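Adenylosuccinate lyase (Francisella tularensis subsp. tularensis SCHU S4, PDB 4EEI) probably catalyses two fumarate-releasing steps of purine biosynthesis, the cleavage of adenylosuccinate to AMP and that of succinyl-AICAR to AICAR. Local coordinates at residues Ala21-Val26 / Ser95-Ser100; Phe90-Ser95 / Val178-Ala183. All coordinates share one frame; numbering follows the deposited sequence.

Contact 1 of 2, residues Ala21-Val26 / Ser95-Ser100; sequences AKMLEV and SDIIDS. With AMP (adenosine monophosphate), chain O; EDO (1,2-ethanediol), chain P.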
ATOM      1  N   ALA B  21      25.609   9.760  19.495  1.00 24.91           N
ATOM      2  CA  ALA B  21      27.029   9.491  19.246  1.00 27.60           C
ATOM      3  C   ALA B  21      27.360   9.694  17.760  1.00 27.00           C
ATOM      4  O   ALA B  21      28.428  10.205  17.409  1.00 27.35           O
ATOM      5  CB  ALA B  21      27.415   8.101  19.713  1.00 27.65           C
ATOM      6  N   LYS B  22      26.443   9.302  16.884  1.00 22.94           N
ATOM      7  CA  LYS B  22      26.667   9.509  15.454  1.00 23.24           C
ATOM      8  C   LYS B  22      26.551  10.982  15.089  1.00 26.34           C
ATOM      9  O   LYS B  22      27.320  11.482  14.260  1.00 26.03           O
ATOM     10  CB  LYS B  22      25.719   8.633  14.622  1.00 26.14           C
ATOM     11  CG  LYS B  22      25.992   7.119  14.769  1.00 28.02           C
ATOM     12  CD  LYS B  22      27.364   6.736  14.215  1.00 30.84           C
ATOM     13  CE  LYS B  22      28.385   6.446  15.308  1.00 38.55           C
ATOM     14  NZ  LYS B  22      28.181   5.132  15.993  1.00 40.22           N
ATOM     15  N   MET B  23      25.614  11.689  15.719  1.00 24.32           N
ATOM     16  CA  MET B  23      25.515  13.137  15.522  1.00 28.20           C
ATOM     17  C   MET B  23      26.815  13.828  15.928  1.00 25.63           C
ATOM     18  O   MET B  23      27.290  14.747  15.247  1.00 28.06           O
ATOM     19  CB  MET B  23      24.338  13.713  16.309  1.00 26.86           C
ATOM     20  CG  MET B  23      22.979  13.438  15.664  1.00 29.49           C
ATOM     21  SD  MET B  23      21.637  14.128  16.657  1.00 36.89           S
ATOM     22  CE  MET B  23      20.204  13.568  15.712  1.00 41.19           C
ATOM     23  N   LEU B  24      27.397  13.367  17.023  1.00 24.70           N
ATOM     24  CA  LEU B  24      28.655  13.934  17.499  1.00 27.05           C
ATOM     25  C   LEU B  24      29.783  13.689  16.503  1.00 26.28           C
ATOM     26  O   LEU B  24      30.590  14.584  16.239  1.00 29.85           O
ATOM     27  CB  LEU B  24      29.019  13.367  18.873  1.00 26.29           C
ATOM     28  CG  LEU B  24      30.341  13.912  19.428  1.00 27.90           C
ATOM     29  CD1 LEU B  24      30.273  15.427  19.628  1.00 28.50           C
ATOM     30  CD2 LEU B  24      30.708  13.220  20.737  1.00 37.29           C
ATOM     31  N   GLU B  25      29.844  12.480  15.951  1.00 25.26           N
ATOM     32  CA  GLU B  25      30.879  12.142  14.976  1.00 27.17           C
ATOM     33  C   GLU B  25      30.770  13.035  13.738  1.00 23.92           C
ATOM     34  O   GLU B  25      31.778  13.508  13.204  1.00 25.68           O
ATOM     35  CB  GLU B  25      30.784  10.664  14.573  1.00 26.14           C
ATOM     36  CG  GLU B  25      31.862  10.246  13.574  1.00 33.08           C
ATOM     37  CD  GLU B  25      31.734   8.798  13.105  1.00 36.21           C
ATOM     38  OE1 GLU B  25      30.956   8.028  13.709  1.00 34.68           O
ATOM     39  OE2 GLU B  25      32.419   8.436  12.120  1.00 35.40           O
ATOM     40  N   VAL B  26      29.540  13.268  13.287  1.00 22.79           N
ATOM     41  CA  VAL B  26      29.287  14.163  12.158  1.00 22.89           C
ATOM     42  C   VAL B  26      29.650  15.619  12.463  1.00 26.23           C
ATOM     43  O   VAL B  26      30.276  16.295  11.631  1.00 26.20           O
ATOM     44  CB  VAL B  26      27.824  14.037  11.696  1.00 21.88           C
ATOM     45  CG1 VAL B  26      27.529  15.005  10.573  1.00 23.81           C
ATOM     46  CG2 VAL B  26      27.558  12.612  11.250  1.00 23.48           C
ATOM     47  N   SER B  95      19.815  19.709   9.910  1.00 22.59           N
ATOM     48  CA  SER B  95      19.670  18.478   9.141  1.00 22.03           C
ATOM     49  C   SER B  95      20.933  18.040   8.390  1.00 22.53           C
ATOM     50  O   SER B  95      21.001  16.907   7.923  1.00 22.23           O
ATOM     51  CB  SER B  95      18.453  18.543   8.212  1.00 24.36           C
ATOM     52  OG  SER B  95      17.265  18.323   8.945  1.00 24.53           O
ATOM     53  N   ASP B  96      21.926  18.918   8.260  1.00 23.14           N
ATOM     54  CA  ASP B  96      23.227  18.467   7.771  1.00 22.99           C
ATOM     55  C   ASP B  96      23.733  17.428   8.759  1.00 24.16           C
ATOM     56  O   ASP B  96      24.318  16.415   8.383  1.00 23.88           O
ATOM     57  CB  ASP B  96      24.243  19.618   7.728  1.00 24.19           C
ATOM     58  CG  ASP B  96      24.030  20.573   6.561  1.00 27.03           C
ATOM     59  OD1 ASP B  96      23.527  20.149   5.501  1.00 28.44           O
ATOM     60  OD2 ASP B  96      24.397  21.762   6.710  1.00 27.10           O
ATOM     61  N   ILE B  97      23.496  17.686  10.040  1.00 20.55           N
ATOM     62  CA  ILE B  97      23.961  16.777  11.080  1.00 21.27           C
ATOM     63  C   ILE B  97      23.053  15.553  11.184  1.00 23.01           C
ATOM     64  O   ILE B  97      23.525  14.413  11.193  1.00 22.10           O
ATOM     65  CB  ILE B  97      24.043  17.477  12.449  1.00 23.70           C
ATOM     66  CG1 ILE B  97      24.894  18.748  12.365  1.00 26.58           C
ATOM     67  CG2 ILE B  97      24.587  16.519  13.510  1.00 22.99           C
ATOM     68  CD1 ILE B  97      26.321  18.527  11.850  1.00 24.04           C
ATOM     69  N   ILE B  98      21.748  15.786  11.260  1.00 21.58           N
ATOM     70  CA  ILE B  98      20.790  14.689  11.443  1.00 20.92           C
ATOM     71  C   ILE B  98      20.868  13.673  10.313  1.00 21.67           C
ATOM     72  O   ILE B  98      20.955  12.470  10.557  1.00 21.81           O
ATOM     73  CB  ILE B  98      19.341  15.203  11.496  1.00 19.86           C
ATOM     74  CG1 ILE B  98      19.138  16.131  12.686  1.00 25.14           C
ATOM     75  CG2 ILE B  98      18.358  14.039  11.558  1.00 24.14           C
ATOM     76  CD1 ILE B  98      17.837  16.925  12.625  1.00 25.37           C
ATOM     77  N   ASP B  99      20.816  14.158   9.078  1.00 23.41           N
ATOM     78  CA  ASP B  99      20.747  13.267   7.929  1.00 23.00           C
ATOM     79  C   ASP B  99      22.068  12.554   7.680  1.00 21.31           C
ATOM     80  O   ASP B  99      22.079  11.398   7.276  1.00 20.06           O
ATOM     81  CB  ASP B  99      20.283  14.024   6.673  1.00 24.88           C
ATOM     82  CG  ASP B  99      18.790  14.351   6.692  1.00 30.51           C
ATOM     83  OD1 ASP B  99      18.077  13.930   7.638  1.00 29.10           O
ATOM     84  OD2 ASP B  99      18.327  15.021   5.742  1.00 26.40           O
ATOM     85  N   SER B 100      23.181  13.239   7.915  1.00 19.71           N
ATOM     86  CA  SER B 100      24.477  12.599   7.755  1.00 21.55           C
ATOM     87  C   SER B 100      24.676  11.525   8.822  1.00 24.36           C
ATOM     88  O   SER B 100      25.200  10.445   8.546  1.00 22.07           O
ATOM     89  CB  SER B 100      25.601  13.638   7.783  1.00 20.95           C
ATOM     90  OG  SER B 100      25.506  14.498   6.657  1.00 23.88           O
TER
HETATM   91  P   AMP O 503       9.481  15.324  15.354  1.00 31.67           P
HETATM   92  O1P AMP O 503       8.886  14.729  16.604  1.00 27.20           O
HETATM   93  O2P AMP O 503       8.469  15.878  14.385  1.00 29.12           O
HETATM   94  O3P AMP O 503      10.555  14.481  14.716  1.00 28.87           O
HETATM   95  O5' AMP O 503      10.273  16.623  15.878  1.00 34.43           O
HETATM   96  C5' AMP O 503      11.163  17.330  15.016  1.00 33.73           C
HETATM   97  C4' AMP O 503      12.119  18.174  15.852  1.00 34.06           C
HETATM   98  O4' AMP O 503      13.017  18.890  15.000  1.00 34.34           O
HETATM   99  C3' AMP O 503      11.366  19.205  16.677  1.00 36.31           C
HETATM  100  O3' AMP O 503      11.861  19.176  18.016  1.00 39.18           O
HETATM  101  C2' AMP O 503      11.700  20.538  16.045  1.00 38.30           C
HETATM  102  O2' AMP O 503      11.838  21.557  17.036  1.00 41.61           O
HETATM  103  C1' AMP O 503      13.022  20.276  15.345  1.00 34.74           C
HETATM  104  N9  AMP O 503      13.162  21.126  14.139  1.00 34.91           N
HETATM  105  C8  AMP O 503      12.406  22.196  13.834  1.00 34.45           C
HETATM  106  N7  AMP O 503      12.800  22.752  12.663  1.00 33.74           N
HETATM  107  C5  AMP O 503      13.835  22.029  12.201  1.00 33.31           C
HETATM  108  C6  AMP O 503      14.719  22.070  11.015  1.00 33.59           C
HETATM  109  N6  AMP O 503      14.570  23.023  10.067  1.00 32.00           N
HETATM  110  N1  AMP O 503      15.678  21.124  10.917  1.00 31.39           N
HETATM  111  C2  AMP O 503      15.835  20.171  11.854  1.00 32.85           C
HETATM  112  N3  AMP O 503      15.069  20.074  12.954  1.00 31.50           N
HETATM  113  C4  AMP O 503      14.069  20.959  13.180  1.00 32.72           C
HETATM  114  C1  EDO P 504      19.928   8.443   4.312  1.00 39.11           C
HETATM  115  O1  EDO P 504      19.501   8.825   2.991  1.00 31.52           O
HETATM  116  C2  EDO P 504      19.950   9.658   5.240  1.00 42.20           C
HETATM  117  O2  EDO P 504      20.855  10.633   4.711  1.00 43.12           O

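Contact 2 of 2, residues Phe90-Ser95 / Val178-Ala183; sequences FGVTSS and VQFSGA. With AMP (adenosine monophosphate), chain O.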
ATOM      1  N   PHE B  90      28.976  25.061  13.490  1.00 31.41           N
ATOM      2  CA  PHE B  90      29.158  26.327  12.812  1.00 30.85           C
ATOM      3  C   PHE B  90      28.855  26.145  11.329  1.00 30.77           C
ATOM      4  O   PHE B  90      29.368  25.217  10.702  1.00 30.45           O
ATOM      5  CB  PHE B  90      30.598  26.800  13.022  1.00 32.45           C
ATOM      6  CG  PHE B  90      30.894  28.147  12.444  1.00 36.95           C
ATOM      7  CD1 PHE B  90      31.430  28.263  11.171  1.00 36.54           C
ATOM      8  CD2 PHE B  90      30.674  29.297  13.184  1.00 38.99           C
ATOM      9  CE1 PHE B  90      31.727  29.500  10.639  1.00 38.35           C
ATOM     10  CE2 PHE B  90      30.965  30.547  12.655  1.00 41.66           C
ATOM     11  CZ  PHE B  90      31.492  30.648  11.376  1.00 40.03           C
ATOM     12  N   GLY B  91      27.999  27.003  10.781  1.00 27.20           N
ATOM     13  CA  GLY B  91      27.724  26.996   9.351  1.00 28.74           C
ATOM     14  C   GLY B  91      26.726  25.944   8.881  1.00 29.29           C
ATOM     15  O   GLY B  91      26.035  26.143   7.876  1.00 32.21           O
ATOM     16  N   VAL B  92      26.649  24.828   9.596  1.00 27.45           N
ATOM     17  CA  VAL B  92      25.722  23.756   9.232  1.00 27.92           C
ATOM     18  C   VAL B  92      24.286  24.104   9.593  1.00 27.42           C
ATOM     19  O   VAL B  92      24.044  24.957  10.449  1.00 29.63           O
ATOM     20  CB  VAL B  92      26.073  22.435   9.937  1.00 32.30           C
ATOM     21  CG1 VAL B  92      27.324  21.823   9.342  1.00 31.19           C
ATOM     22  CG2 VAL B  92      26.245  22.654  11.442  1.00 32.96           C
ATOM     23  N   THR B  93      23.338  23.444   8.933  1.00 25.27           N
ATOM     24  CA  THR B  93      21.948  23.459   9.370  1.00 26.18           C
ATOM     25  C   THR B  93      21.735  22.182  10.199  1.00 28.03           C
ATOM     26  O   THR B  93      22.513  21.228  10.060  1.00 25.16           O
ATOM     27  CB  THR B  93      20.990  23.526   8.150  1.00 24.02           C
ATOM     28  OG1 THR B  93      19.659  23.816   8.587  1.00 27.36           O
ATOM     29  CG2 THR B  93      21.003  22.215   7.384  1.00 20.69           C
ATOM     30  N   SER B  94      20.730  22.154  11.081  1.00 25.01           N
ATOM     31  CA  SER B  94      20.499  20.955  11.899  1.00 23.94           C
ATOM     32  C   SER B  94      20.464  19.672  11.068  1.00 24.26           C
ATOM     33  O   SER B  94      21.039  18.660  11.459  1.00 22.96           O
ATOM     34  CB  SER B  94      19.211  21.069  12.730  1.00 26.36           C
ATOM     35  OG  SER B  94      19.265  22.166  13.619  1.00 27.15           O
ATOM     36  N   SER B  95      19.815  19.709   9.910  1.00 22.59           N
ATOM     37  CA  SER B  95      19.670  18.478   9.141  1.00 22.03           C
ATOM     38  C   SER B  95      20.933  18.040   8.390  1.00 22.53           C
ATOM     39  O   SER B  95      21.001  16.907   7.923  1.00 22.23           O
ATOM     40  CB  SER B  95      18.453  18.543   8.212  1.00 24.36           C
ATOM     41  OG  SER B  95      17.265  18.323   8.945  1.00 24.53           O
ATOM     42  N   VAL B 178      26.346  11.857   2.545  1.00 24.39           N
ATOM     43  CA  VAL B 178      26.251  12.840   3.613  1.00 23.81           C
ATOM     44  C   VAL B 178      26.128  14.233   3.000  1.00 23.95           C
ATOM     45  O   VAL B 178      26.327  14.409   1.789  1.00 22.44           O
ATOM     46  CB  VAL B 178      27.463  12.765   4.557  1.00 22.91           C
ATOM     47  CG1 VAL B 178      27.502  11.407   5.263  1.00 24.04           C
ATOM     48  CG2 VAL B 178      28.742  12.997   3.769  1.00 19.48           C
ATOM     49  N   GLN B 179      25.790  15.224   3.820  1.00 22.02           N
ATOM     50  CA  GLN B 179      25.702  16.595   3.332  1.00 23.56           C
ATOM     51  C   GLN B 179      26.234  17.567   4.370  1.00 24.85           C
ATOM     52  O   GLN B 179      26.018  17.390   5.567  1.00 20.29           O
ATOM     53  CB  GLN B 179      24.252  16.967   2.980  1.00 25.39           C
ATOM     54  CG  GLN B 179      23.279  16.841   4.169  1.00 24.44           C
ATOM     55  CD  GLN B 179      22.114  17.821   4.095  1.00 25.42           C
ATOM     56  OE1 GLN B 179      22.099  18.724   3.261  1.00 25.09           O
ATOM     57  NE2 GLN B 179      21.134  17.646   4.976  1.00 26.19           N
ATOM     58  N   PHE B 180      26.935  18.595   3.906  1.00 25.39           N
ATOM     59  CA  PHE B 180      27.252  19.731   4.757  1.00 26.55           C
ATOM     60  C   PHE B 180      27.073  20.980   3.902  1.00 25.20           C
ATOM     61  O   PHE B 180      28.044  21.639   3.528  1.00 25.43           O
ATOM     62  CB  PHE B 180      28.682  19.629   5.300  1.00 22.69           C
ATOM     63  CG  PHE B 180      28.932  18.397   6.135  1.00 25.84           C
ATOM     64  CD1 PHE B 180      28.706  18.416   7.504  1.00 28.81           C
ATOM     65  CD2 PHE B 180      29.411  17.230   5.552  1.00 23.05           C
ATOM     66  CE1 PHE B 180      28.938  17.288   8.283  1.00 26.78           C
ATOM     67  CE2 PHE B 180      29.653  16.082   6.327  1.00 27.89           C
ATOM     68  CZ  PHE B 180      29.413  16.116   7.690  1.00 25.34           C
ATOM     69  N   SER B 181      25.817  21.286   3.578  1.00 24.91           N
ATOM     70  CA  SER B 181      25.514  22.312   2.587  1.00 24.48           C
ATOM     71  C   SER B 181      24.804  23.535   3.174  1.00 26.49           C
ATOM     72  O   SER B 181      24.543  24.503   2.469  1.00 27.63           O
ATOM     73  CB  SER B 181      24.684  21.709   1.448  1.00 23.66           C
ATOM     74  OG  SER B 181      23.538  21.038   1.938  1.00 26.18           O
ATOM     75  N   GLY B 182      24.482  23.496   4.461  1.00 27.69           N
ATOM     76  CA  GLY B 182      23.850  24.646   5.081  1.00 25.99           C
ATOM     77  C   GLY B 182      22.343  24.685   4.873  1.00 27.07           C
ATOM     78  O   GLY B 182      21.753  23.745   4.334  1.00 22.71           O
ATOM     79  N   ALA B 183      21.737  25.791   5.296  1.00 26.95           N
ATOM     80  CA  ALA B 183      20.286  25.934   5.442  1.00 25.78           C
ATOM     81  C   ALA B 183      19.419  25.361   4.315  1.00 29.06           C
ATOM     82  O   ALA B 183      18.458  24.648   4.588  1.00 28.54           O
ATOM     83  CB  ALA B 183      19.930  27.402   5.689  1.00 27.02           C
TER
HETATM   84  P   AMP O 503       9.481  15.324  15.354  1.00 31.67           P
HETATM   85  O1P AMP O 503       8.886  14.729  16.604  1.00 27.20           O
HETATM   86  O2P AMP O 503       8.469  15.878  14.385  1.00 29.12           O
HETATM   87  O3P AMP O 503      10.555  14.481  14.716  1.00 28.87           O
HETATM   88  O5' AMP O 503      10.273  16.623  15.878  1.00 34.43           O
HETATM   89  C5' AMP O 503      11.163  17.330  15.016  1.00 33.73           C
HETATM   90  C4' AMP O 503      12.119  18.174  15.852  1.00 34.06           C
HETATM   91  O4' AMP O 503      13.017  18.890  15.000  1.00 34.34           O
HETATM   92  C3' AMP O 503      11.366  19.205  16.677  1.00 36.31           C
HETATM   93  O3' AMP O 503      11.861  19.176  18.016  1.00 39.18           O
HETATM   94  C2' AMP O 503      11.700  20.538  16.045  1.00 38.30           C
HETATM   95  O2' AMP O 503      11.838  21.557  17.036  1.00 41.61           O
HETATM   96  C1' AMP O 503      13.022  20.276  15.345  1.00 34.74           C
HETATM   97  N9  AMP O 503      13.162  21.126  14.139  1.00 34.91           N
HETATM   98  C8  AMP O 503      12.406  22.196  13.834  1.00 34.45           C
HETATM   99  N7  AMP O 503      12.800  22.752  12.663  1.00 33.74           N
HETATM  100  C5  AMP O 503      13.835  22.029  12.201  1.00 33.31           C
HETATM  101  C6  AMP O 503      14.719  22.070  11.015  1.00 33.59           C
HETATM  102  N6  AMP O 503      14.570  23.023  10.067  1.00 32.00           N
HETATM  103  N1  AMP O 503      15.678  21.124  10.917  1.00 31.39           N
HETATM  104  C2  AMP O 503      15.835  20.171  11.854  1.00 32.85           C
HETATM  105  N3  AMP O 503      15.069  20.074  12.954  1.00 31.50           N
HETATM  106  C4  AMP O 503      14.069  20.959  13.180  1.00 32.72           C
HETATM  107  O   HOH W   1      23.382  27.299   7.479  1.00 41.64           O

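Contact 1 of 2, residues Ala21-Val26 / Ser95-Ser100
Met23 and Val26 of helix 16-33 pack against Ile97, Ile98 and Ser100 of helix 94-131 in a buried, apolar helix-helix contact of the lyase 1 (fumarase/aspartase-type) fold, beside the AMP pocket. The two short axes approach to 8.7 Å, and their N-to-C directions lie 123° apart. No hydrogen bond links the segments; the contact is van der Waals packing. Ile97 occupies its middle and uses two branches: CG2, anti to its backbone N, lies 3.7 Å from Met23 O and also meets Met23 CB, while CD1 reaches Val26 CG1 at 3.9 Å as the two side chains pass with opposite headings. Met23 runs out extended beyond CG (chi2 179°), which carries its methyl past Ile97 and sets CE 4.1 Å from Ile98 CG1, the two side chains running along one another in one direction. On from there, Ile98 CD1 stands 3.9 Å from C2 of the adenine of AMP. Met23 is therefore a second-shell residue here, backing the isoleucine that touches the base; Ile69 of helix 68-77 touches both side chains. Beside Ile98, Ser95 brings its OG to the same C2 atom and is hydrogen-bonded to Arg301, another residue of the pocket. At the other end of the contact, Val26 lays both methyls against Ser100, CG1 coming to 3.7 Å from Ser100 CB. Leu202 of helix 192-202 and Phe180 also touch Val26. The serine's polar end is occupied within this apolar setting: OG accepts a hydrogen bond from Gln179 N and donates one of 2.8 Å to Asp96 O, one turn back, nearly in line with that carbonyl (C=O...OG angle 160°).

Contact 2 of 2, residues Phe90-Ser95 / Val178-Ala183
Val92 meets the Phe180 ring at its edge, close to the ring plane, with CG1 4.1 Å from CD1; the two side chains run in the same direction, and within the two segments neither face of the ring is covered. Helices 16-33 and 192-202 also pack on this phenyl group, through Val26 and Ile30 of the first and Ala198 and Leu202 of the second. A second flat group in the contact is the Gln179 amide, whose NE2 gives Ser95 O a weak, bent hydrogen bond of 3.0 Å (N-H...O angle 131°). Between these groups the chains meet backbone to backbone: the CA atoms of Val92 and Gly182 are 4.6 Å apart, and Gly91 O packs over the Gly182 CA. At Gly182 (phi 84°) a side chain would press against the carbonyl O of Ser181, which by itself calls for glycine. Thr93, at the N-cap position of helix 94-131, points at the loop and divides its branches: CG2, wedged between its own backbone N and carbonyl carbon, rests 3.5 Å from Gly182 O, CB packs on Ala183 CA at 3.7 Å, and OG1 is anti to the backbone N (chi1 -168°). A water bridges the backbones, donating to Gly91 O at 2.9 Å and taking a weak bond from Ala183 N. Ser94 brings CB to 3.6 Å from AMP C2. Gln212 accepts a further bond from Gln179 NE2 through its carbonyl and, with its own amide, reaches both Ala183 O and AMP, linking this loop to the pocket. The bound succinate is hydrogen-bonded to Ser94 OG and weakly to Thr93 OG1, consistent with a site where hydroxyls and a helix N-terminus would favour a dicarboxylate ligand.

Both contacts use the start of helix 94-131, share Ser95 and touch AMP, yet they differ in character. Contact 1 is a buried packing of two helices made largely of apolar side chains; contact 2 is partly buried, joins a turn to an irregular loop, and mixes Val92-Phe180 packing with backbone, amide and water contacts, its one direct hydrogen bond being weak, with another subunit close by. Their centres are 10 Å apart and polar bonds connect them: Asp96 OD2 probably accepts from Gly182 N at 2.8 Å and also from Thr93 N, while OD1 takes Ser181 N. One carboxylate thus ties the 178-183 loop to the turn. Both reach the adenine C2; only contact 2 adds bonds to succinate.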